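Local structure of biliverdin reductase (Synechocystis sp., 5B3T) at residues G179-T193 with Y313-Y327. The protein probably reduces biliverdin, a linear tetrapyrrole of heme breakdown, using a nicotinamide cofactor held by its Rossmann-fold domain. Numbering follows the deposited sequence.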
ATOM      1  N   GLY A 179      -5.331 -10.592  -6.234  1.00 16.29           N
ATOM      2  CA  GLY A 179      -6.178 -10.680  -5.065  1.00 16.38           C
ATOM      3  C   GLY A 179      -7.383  -9.760  -5.138  1.00 18.37           C
ATOM      4  O   GLY A 179      -7.741  -9.219  -6.189  1.00 17.78           O
ATOM      5  N   PHE A 180      -8.015  -9.588  -3.982  1.00 16.54           N
ATOM      6  CA  PHE A 180      -9.215  -8.769  -3.874  1.00 18.05           C
ATOM      7  C   PHE A 180      -8.937  -7.357  -4.381  1.00 14.54           C
ATOM      8  O   PHE A 180      -8.081  -6.662  -3.814  1.00 14.53           O
ATOM      9  CB  PHE A 180      -9.707  -8.730  -2.429  1.00 17.46           C
ATOM     10  CG  PHE A 180     -11.033  -8.039  -2.258  1.00 17.30           C
ATOM     11  CD1 PHE A 180     -12.109  -8.369  -3.067  1.00 18.20           C
ATOM     12  CD2 PHE A 180     -11.205  -7.071  -1.285  1.00 15.58           C
ATOM     13  CE1 PHE A 180     -13.332  -7.738  -2.916  1.00 19.49           C
ATOM     14  CE2 PHE A 180     -12.427  -6.438  -1.126  1.00 17.27           C
ATOM     15  CZ  PHE A 180     -13.491  -6.773  -1.943  1.00 17.70           C
ATOM     16  N   PRO A 181      -9.626  -6.899  -5.430  1.00 15.76           N
ATOM     17  CA  PRO A 181      -9.209  -5.657  -6.105  1.00 15.38           C
ATOM     18  C   PRO A 181      -9.270  -4.409  -5.237  1.00 14.55           C
ATOM     19  O   PRO A 181      -8.558  -3.442  -5.533  1.00 15.44           O
ATOM     20  CB  PRO A 181     -10.188  -5.555  -7.285  1.00 16.62           C
ATOM     21  CG  PRO A 181     -10.659  -6.961  -7.511  1.00 17.30           C
ATOM     22  CD  PRO A 181     -10.713  -7.584  -6.149  1.00 17.41           C
ATOM     23  N   LEU A 182     -10.082  -4.390  -4.184  1.00 15.43           N
ATOM     24  CA  LEU A 182     -10.270  -3.191  -3.379  1.00 14.71           C
ATOM     25  C   LEU A 182      -9.308  -3.092  -2.201  1.00 14.14           C
ATOM     26  O   LEU A 182      -9.463  -2.191  -1.372  1.00 14.42           O
ATOM     27  CB  LEU A 182     -11.712  -3.119  -2.874  1.00 14.41           C
ATOM     28  CG  LEU A 182     -12.758  -2.651  -3.885  1.00 16.29           C
ATOM     29  CD1 LEU A 182     -14.158  -3.003  -3.409  1.00 16.60           C
ATOM     30  CD2 LEU A 182     -12.627  -1.153  -4.125  1.00 14.30           C
ATOM     31  N   VAL A 183      -8.310  -3.975  -2.117  1.00 14.89           N
ATOM     32  CA  VAL A 183      -7.431  -4.001  -0.948  1.00 13.75           C
ATOM     33  C   VAL A 183      -6.716  -2.665  -0.778  1.00 13.78           C
ATOM     34  O   VAL A 183      -6.701  -2.082   0.314  1.00 12.06           O
ATOM     35  CB  VAL A 183      -6.431  -5.167  -1.057  1.00 13.81           C
ATOM     36  CG1 VAL A 183      -5.274  -4.964  -0.089  1.00 13.18           C
ATOM     37  CG2 VAL A 183      -7.134  -6.489  -0.783  1.00 13.43           C
ATOM     38  N   ALA A 184      -6.119  -2.154  -1.857  1.00 12.83           N
ATOM     39  CA  ALA A 184      -5.342  -0.923  -1.751  1.00 14.89           C
ATOM     40  C   ALA A 184      -6.240   0.286  -1.515  1.00 13.82           C
ATOM     41  O   ALA A 184      -5.920   1.151  -0.692  1.00 13.88           O
ATOM     42  CB  ALA A 184      -4.494  -0.726  -3.007  1.00 11.72           C
ATOM     43  N   ALA A 185      -7.366   0.363  -2.227  1.00 13.29           N
ATOM     44  CA  ALA A 185      -8.259   1.506  -2.066  1.00 13.52           C
ATOM     45  C   ALA A 185      -8.850   1.550  -0.663  1.00 14.67           C
ATOM     46  O   ALA A 185      -8.962   2.626  -0.063  1.00 14.27           O
ATOM     47  CB  ALA A 185      -9.367   1.458  -3.118  1.00 13.34           C
ATOM     48  N   LEU A 186      -9.229   0.391  -0.120  1.00 13.48           N
ATOM     49  CA  LEU A 186      -9.798   0.357   1.222  1.00 14.35           C
ATOM     50  C   LEU A 186      -8.764   0.709   2.281  1.00 14.65           C
ATOM     51  O   LEU A 186      -9.122   1.218   3.349  1.00 15.02           O
ATOM     52  CB  LEU A 186     -10.398  -1.018   1.504  1.00 13.60           C
ATOM     53  CG  LEU A 186     -11.631  -1.358   0.670  1.00 13.11           C
ATOM     54  CD1 LEU A 186     -12.014  -2.806   0.885  1.00 14.39           C
ATOM     55  CD2 LEU A 186     -12.789  -0.427   1.000  1.00 14.75           C
ATOM     56  N   SER A 187      -7.485   0.440   2.010  1.00 14.25           N
ATOM     57  CA  SER A 187      -6.435   0.889   2.917  1.00 14.52           C
ATOM     58  C   SER A 187      -6.398   2.408   2.992  1.00 14.41           C
ATOM     59  O   SER A 187      -6.247   2.980   4.077  1.00 14.50           O
ATOM     60  CB  SER A 187      -5.082   0.337   2.470  1.00 14.27           C
ATOM     61  OG  SER A 187      -4.026   0.886   3.240  1.00 14.44           O
ATOM     62  N   ARG A 188      -6.551   3.078   1.848  1.00 13.59           N
ATOM     63  CA  ARG A 188      -6.544   4.537   1.829  1.00 14.92           C
ATOM     64  C   ARG A 188      -7.704   5.106   2.635  1.00 15.54           C
ATOM     65  O   ARG A 188      -7.526   6.034   3.434  1.00 16.28           O
ATOM     66  CB  ARG A 188      -6.596   5.041   0.385  1.00 14.75           C
ATOM     67  CG  ARG A 188      -5.334   4.772  -0.421  1.00 14.41           C
ATOM     68  CD  ARG A 188      -4.393   5.974  -0.402  1.00 14.08           C
ATOM     69  NE  ARG A 188      -4.003   6.358   0.953  1.00 13.04           N
ATOM     70  CZ  ARG A 188      -2.830   6.060   1.501  1.00 13.97           C
ATOM     71  NH1 ARG A 188      -1.924   5.388   0.803  1.00 13.05           N
ATOM     72  NH2 ARG A 188      -2.555   6.443   2.741  1.00 14.42           N
ATOM     73  N   ILE A 189      -8.905   4.556   2.444  1.00 13.98           N
ATOM     74  CA  ILE A 189     -10.090   5.129   3.071  1.00 14.90           C
ATOM     75  C   ILE A 189     -10.153   4.830   4.565  1.00 16.72           C
ATOM     76  O   ILE A 189     -10.928   5.469   5.287  1.00 15.10           O
ATOM     77  CB  ILE A 189     -11.358   4.619   2.357  1.00 14.95           C
ATOM     78  CG1 ILE A 189     -12.521   5.593   2.560  1.00 15.95           C
ATOM     79  CG2 ILE A 189     -11.743   3.232   2.861  1.00 13.61           C
ATOM     80  CD1 ILE A 189     -12.276   6.970   1.978  1.00 15.41           C
ATOM     81  N   SER A 190      -9.350   3.889   5.057  1.00 15.44           N
ATOM     82  CA  SER A 190      -9.460   3.409   6.428  1.00 16.92           C
ATOM     83  C   SER A 190      -8.475   4.065   7.384  1.00 15.89           C
ATOM     84  O   SER A 190      -8.495   3.752   8.578  1.00 16.41           O
ATOM     85  CB  SER A 190      -9.260   1.892   6.472  1.00 16.02           C
ATOM     86  OG  SER A 190      -7.892   1.562   6.305  1.00 15.91           O
ATOM     87  N   ARG A 191      -7.615   4.960   6.900  1.00 16.80           N
ATOM     88  CA  ARG A 191      -6.547   5.524   7.715  1.00 17.60           C
ATOM     89  C   ARG A 191      -6.890   6.909   8.249  1.00 19.38           C
ATOM     90  O   ARG A 191      -5.991   7.710   8.532  1.00 20.62           O
ATOM     91  CB  ARG A 191      -5.242   5.541   6.923  1.00 17.06           C
ATOM     92  CG  ARG A 191      -4.753   4.136   6.618  1.00 16.21           C
ATOM     93  CD  ARG A 191      -3.632   4.104   5.601  1.00 16.92           C
ATOM     94  NE  ARG A 191      -3.274   2.728   5.263  1.00 15.61           N
ATOM     95  CZ  ARG A 191      -2.318   2.034   5.871  1.00 15.98           C
ATOM     96  NH1 ARG A 191      -1.615   2.588   6.850  1.00 17.20           N
ATOM     97  NH2 ARG A 191      -2.062   0.787   5.501  1.00 14.77           N
ATOM     98  N   PHE A 192      -8.182   7.199   8.408  1.00 18.55           N
ATOM     99  CA  PHE A 192      -8.653   8.389   9.108  1.00 21.16           C
ATOM    100  C   PHE A 192      -9.542   8.023  10.298  1.00 20.87           C
ATOM    101  O   PHE A 192     -10.380   8.835  10.713  1.00 20.00           O
ATOM    102  CB  PHE A 192      -9.400   9.318   8.143  1.00 19.65           C
ATOM    103  CG  PHE A 192      -8.653   9.608   6.862  1.00 20.37           C
ATOM    104  CD1 PHE A 192      -7.653  10.568   6.817  1.00 19.95           C
ATOM    105  CD2 PHE A 192      -8.958   8.911   5.703  1.00 18.53           C
ATOM    106  CE1 PHE A 192      -6.976  10.828   5.634  1.00 19.41           C
ATOM    107  CE2 PHE A 192      -8.282   9.166   4.522  1.00 19.14           C
ATOM    108  CZ  PHE A 192      -7.292  10.125   4.489  1.00 18.50           C
ATOM    109  N   THR A 193      -9.360   6.821  10.834  1.00 19.07           N
ATOM    110  CA  THR A 193     -10.149   6.363  11.971  1.00 21.34           C
ATOM    111  C   THR A 193     -10.116   7.379  13.107  1.00 23.51           C
ATOM    112  O   THR A 193     -11.068   7.492  13.879  1.00 22.52           O
ATOM    113  CB  THR A 193      -9.648   5.004  12.495  1.00 21.30           C
ATOM    114  OG1 THR A 193      -9.641   4.049  11.426  1.00 19.81           O
ATOM    115  CG2 THR A 193     -10.546   4.500  13.614  1.00 20.98           C
ATOM    116  N   TYR A 313      -6.048  -2.638  10.684  1.00 15.48           N
ATOM    117  CA  TYR A 313      -7.441  -2.245  10.504  1.00 17.73           C
ATOM    118  C   TYR A 313      -7.808  -2.180   9.028  1.00 14.87           C
ATOM    119  O   TYR A 313      -8.908  -2.588   8.641  1.00 14.52           O
ATOM    120  CB  TYR A 313      -7.731  -0.905  11.175  1.00 17.04           C
ATOM    121  CG  TYR A 313      -9.201  -0.572  11.082  1.00 18.09           C
ATOM    122  CD1 TYR A 313     -10.147  -1.420  11.639  1.00 17.33           C
ATOM    123  CD2 TYR A 313      -9.646   0.560  10.413  1.00 17.40           C
ATOM    124  CE1 TYR A 313     -11.492  -1.146  11.551  1.00 17.00           C
ATOM    125  CE2 TYR A 313     -10.999   0.845  10.318  1.00 17.89           C
ATOM    126  CZ  TYR A 313     -11.915  -0.015  10.892  1.00 18.66           C
ATOM    127  OH  TYR A 313     -13.260   0.249  10.807  1.00 19.36           O
ATOM    128  N   ALA A 314      -6.904  -1.655   8.194  1.00 14.64           N
ATOM    129  CA  ALA A 314      -7.132  -1.676   6.754  1.00 14.79           C
ATOM    130  C   ALA A 314      -7.349  -3.101   6.263  1.00 16.11           C
ATOM    131  O   ALA A 314      -8.183  -3.348   5.384  1.00 13.86           O
ATOM    132  CB  ALA A 314      -5.953  -1.027   6.028  1.00 15.31           C
ATOM    133  N   LEU A 315      -6.613  -4.053   6.839  1.00 14.60           N
ATOM    134  CA  LEU A 315      -6.812  -5.460   6.515  1.00 14.42           C
ATOM    135  C   LEU A 315      -8.184  -5.940   6.975  1.00 15.20           C
ATOM    136  O   LEU A 315      -8.856  -6.692   6.261  1.00 16.86           O
ATOM    137  CB  LEU A 315      -5.690  -6.286   7.148  1.00 17.20           C
ATOM    138  CG  LEU A 315      -5.548  -7.788   6.899  1.00 18.64           C
ATOM    139  CD1 LEU A 315      -5.801  -8.151   5.441  1.00 16.28           C
ATOM    140  CD2 LEU A 315      -4.153  -8.229   7.334  1.00 16.78           C
ATOM    141  N   GLU A 316      -8.620  -5.504   8.160  1.00 15.68           N
ATOM    142  CA  GLU A 316      -9.957  -5.861   8.631  1.00 15.70           C
ATOM    143  C   GLU A 316     -11.030  -5.322   7.696  1.00 16.15           C
ATOM    144  O   GLU A 316     -11.991  -6.029   7.368  1.00 15.62           O
ATOM    145  CB  GLU A 316     -10.177  -5.341  10.054  1.00 16.54           C
ATOM    146  CG  GLU A 316     -11.598  -5.545  10.569  1.00 18.70           C
ATOM    147  CD  GLU A 316     -11.805  -5.008  11.978  1.00 18.33           C
ATOM    148  OE1 GLU A 316     -10.823  -4.940  12.745  1.00 20.10           O
ATOM    149  OE2 GLU A 316     -12.954  -4.653  12.317  1.00 22.66           O
ATOM    150  N   VAL A 317     -10.883  -4.073   7.251  1.00 13.99           N
ATOM    151  CA  VAL A 317     -11.859  -3.483   6.340  1.00 15.56           C
ATOM    152  C   VAL A 317     -11.900  -4.255   5.026  1.00 15.11           C
ATOM    153  O   VAL A 317     -12.971  -4.458   4.442  1.00 15.83           O
ATOM    154  CB  VAL A 317     -11.545  -1.992   6.115  1.00 14.92           C
ATOM    155  CG1 VAL A 317     -12.441  -1.416   5.030  1.00 14.30           C
ATOM    156  CG2 VAL A 317     -11.713  -1.218   7.410  1.00 15.42           C
ATOM    157  N   ALA A 318     -10.737  -4.700   4.544  1.00 15.06           N
ATOM    158  CA  ALA A 318     -10.695  -5.466   3.301  1.00 16.15           C
ATOM    159  C   ALA A 318     -11.379  -6.820   3.459  1.00 15.98           C
ATOM    160  O   ALA A 318     -12.121  -7.253   2.570  1.00 17.15           O
ATOM    161  CB  ALA A 318      -9.249  -5.642   2.838  1.00 14.25           C
ATOM    162  N   ASP A 319     -11.137  -7.505   4.580  1.00 16.25           N
ATOM    163  CA  ASP A 319     -11.851  -8.751   4.856  1.00 17.74           C
ATOM    164  C   ASP A 319     -13.355  -8.525   4.880  1.00 16.33           C
ATOM    165  O   ASP A 319     -14.123  -9.316   4.321  1.00 16.62           O
ATOM    166  CB  ASP A 319     -11.389  -9.350   6.186  1.00 16.49           C
ATOM    167  CG  ASP A 319      -9.970  -9.866   6.134  1.00 20.47           C
ATOM    168  OD1 ASP A 319      -9.435 -10.029   5.020  1.00 19.66           O
ATOM    169  OD2 ASP A 319      -9.395 -10.135   7.211  1.00 20.84           O
ATOM    170  N   LEU A 320     -13.795  -7.447   5.531  1.00 15.80           N
ATOM    171  CA  LEU A 320     -15.223  -7.170   5.637  1.00 17.50           C
ATOM    172  C   LEU A 320     -15.847  -6.921   4.268  1.00 17.96           C
ATOM    173  O   LEU A 320     -16.946  -7.411   3.981  1.00 17.85           O
ATOM    174  CB  LEU A 320     -15.453  -5.973   6.561  1.00 17.75           C
ATOM    175  CG  LEU A 320     -15.174  -6.251   8.037  1.00 20.72           C
ATOM    176  CD1 LEU A 320     -15.183  -4.967   8.852  1.00 19.97           C
ATOM    177  CD2 LEU A 320     -16.202  -7.233   8.567  1.00 21.80           C
ATOM    178  N   CYS A 321     -15.162  -6.162   3.409  1.00 17.07           N
ATOM    179  CA  CYS A 321     -15.717  -5.861   2.093  1.00 18.00           C
ATOM    180  C   CYS A 321     -15.685  -7.080   1.181  1.00 16.93           C
ATOM    181  O   CYS A 321     -16.590  -7.270   0.361  1.00 18.14           O
ATOM    182  CB  CYS A 321     -14.964  -4.692   1.460  1.00 16.98           C
ATOM    183  SG  CYS A 321     -15.206  -3.113   2.304  1.00 22.02           S
ATOM    184  N   ALA A 322     -14.646  -7.912   1.298  1.00 17.24           N
ATOM    185  CA  ALA A 322     -14.610  -9.152   0.529  1.00 20.55           C
ATOM    186  C   ALA A 322     -15.736 -10.085   0.953  1.00 20.46           C
ATOM    187  O   ALA A 322     -16.353 -10.752   0.113  1.00 21.01           O
ATOM    188  CB  ALA A 322     -13.252  -9.837   0.691  1.00 19.31           C
ATOM    189  N   GLN A 323     -16.020 -10.138   2.256  1.00 19.23           N
ATOM    190  CA  GLN A 323     -17.142 -10.928   2.748  1.00 19.85           C
ATOM    191  C   GLN A 323     -18.462 -10.414   2.188  1.00 21.57           C
ATOM    192  O   GLN A 323     -19.330 -11.203   1.797  1.00 22.29           O
ATOM    193  CB  GLN A 323     -17.149 -10.904   4.277  1.00 20.41           C
ATOM    194  CG  GLN A 323     -18.256 -11.702   4.935  1.00 22.56           C
ATOM    195  CD  GLN A 323     -18.218 -11.588   6.448  1.00 22.72           C
ATOM    196  OE1 GLN A 323     -18.072 -10.495   6.995  1.00 24.00           O
ATOM    197  NE2 GLN A 323     -18.341 -12.719   7.132  1.00 21.77           N
ATOM    198  N   ALA A 324     -18.624  -9.089   2.125  1.00 21.40           N
ATOM    199  CA  ALA A 324     -19.824  -8.513   1.527  1.00 21.73           C
ATOM    200  C   ALA A 324     -19.901  -8.792   0.032  1.00 22.13           C
ATOM    201  O   ALA A 324     -20.996  -8.798  -0.540  1.00 21.95           O
ATOM    202  CB  ALA A 324     -19.866  -7.007   1.785  1.00 21.35           C
ATOM    203  N   CYS A 325     -18.755  -9.018  -0.614  1.00 21.03           N
ATOM    204  CA  CYS A 325     -18.707  -9.298  -2.042  1.00 23.85           C
ATOM    205  C   CYS A 325     -18.949 -10.763  -2.374  1.00 24.58           C
ATOM    206  O   CYS A 325     -19.155 -11.085  -3.549  1.00 26.43           O
ATOM    207  CB  CYS A 325     -17.345  -8.888  -2.618  1.00 21.70           C
ATOM    208  SG  CYS A 325     -17.174  -7.160  -3.089  1.00 32.87           S
ATOM    209  N   GLY A 326     -18.921 -11.652  -1.384  1.00 22.81           N
ATOM    210  CA  GLY A 326     -18.818 -13.062  -1.688  1.00 25.97           C
ATOM    211  C   GLY A 326     -17.497 -13.435  -2.314  1.00 26.64           C
ATOM    212  O   GLY A 326     -17.400 -14.472  -2.975  1.00 28.30           O
ATOM    213  N   TYR A 327     -16.472 -12.606  -2.132  1.00 28.87           N
ATOM    214  CA  TYR A 327     -15.183 -12.842  -2.759  1.00 28.06           C
ATOM    215  C   TYR A 327     -14.411 -13.919  -2.009  1.00 31.06           C
ATOM    216  O   TYR A 327     -14.495 -14.034  -0.783  1.00 31.85           O
ATOM    217  CB  TYR A 327     -14.361 -11.552  -2.815  1.00 25.50           C
ATOM    218  CG  TYR A 327     -13.067 -11.697  -3.585  1.00 25.19           C
ATOM    219  CD1 TYR A 327     -13.032 -11.511  -4.961  1.00 25.57           C
ATOM    220  CD2 TYR A 327     -11.881 -12.023  -2.938  1.00 25.95           C
ATOM    221  CE1 TYR A 327     -11.853 -11.647  -5.672  1.00 23.34           C
ATOM    222  CE2 TYR A 327     -10.697 -12.161  -3.640  1.00 23.80           C
ATOM    223  CZ  TYR A 327     -10.690 -11.971  -5.006  1.00 21.88           C
ATOM    224  OH  TYR A 327      -9.513 -12.108  -5.705  1.00 24.52           O
TER
HETATM  225  O   HOH W   1      -8.178 -10.461  -8.475  1.00 20.87           O
HETATM  226  O   HOH W   2      -6.891  -3.034   2.798  1.00 14.37           O
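Phe180 and Tyr327 both carry CG opposite the main-chain nitrogen (chi1 -173° and -174°), and the two side chains run by one another in opposite senses, with Phe180 CD1 3.5 Å from Tyr327 CG, over one face of the tyrosine, the rings inclined at 50°. The methyl of Ala322 makes a CH-pi contact almost over the centre of the phenyl face, its CB 3.8 Å from the ring centroid of Phe180, while Cys325 SG meets the same ring at its edge. Cutting Phe180 back to an alanine is likely to leave a gap over the Ala322 methyl and to rob Cys325 and Tyr327 of their aromatic neighbour. Farther along, Leu186 pushes CD1 to 3.5 Å from Cys321 SG. The backbones draw nearest at two small residues, the CA atoms of Ser187 and Ala314 lying 4.7 Å apart. Arg191 grips Ser187 OG side-on with NE and NH2, the oxygen lying in the guanidinium plane, and that hydroxyl also bonds His132. No direct hydrogen bond links the segments; among the bridging waters, one donates to both Val183 O and Ala314 O. This is the helical layer packed on strands 199-210 and 217-228 of the C-terminal alpha/beta domain of the Gfo/Idh/MocA family, with Ser187 beside Tyr105 of the NADP(+) site.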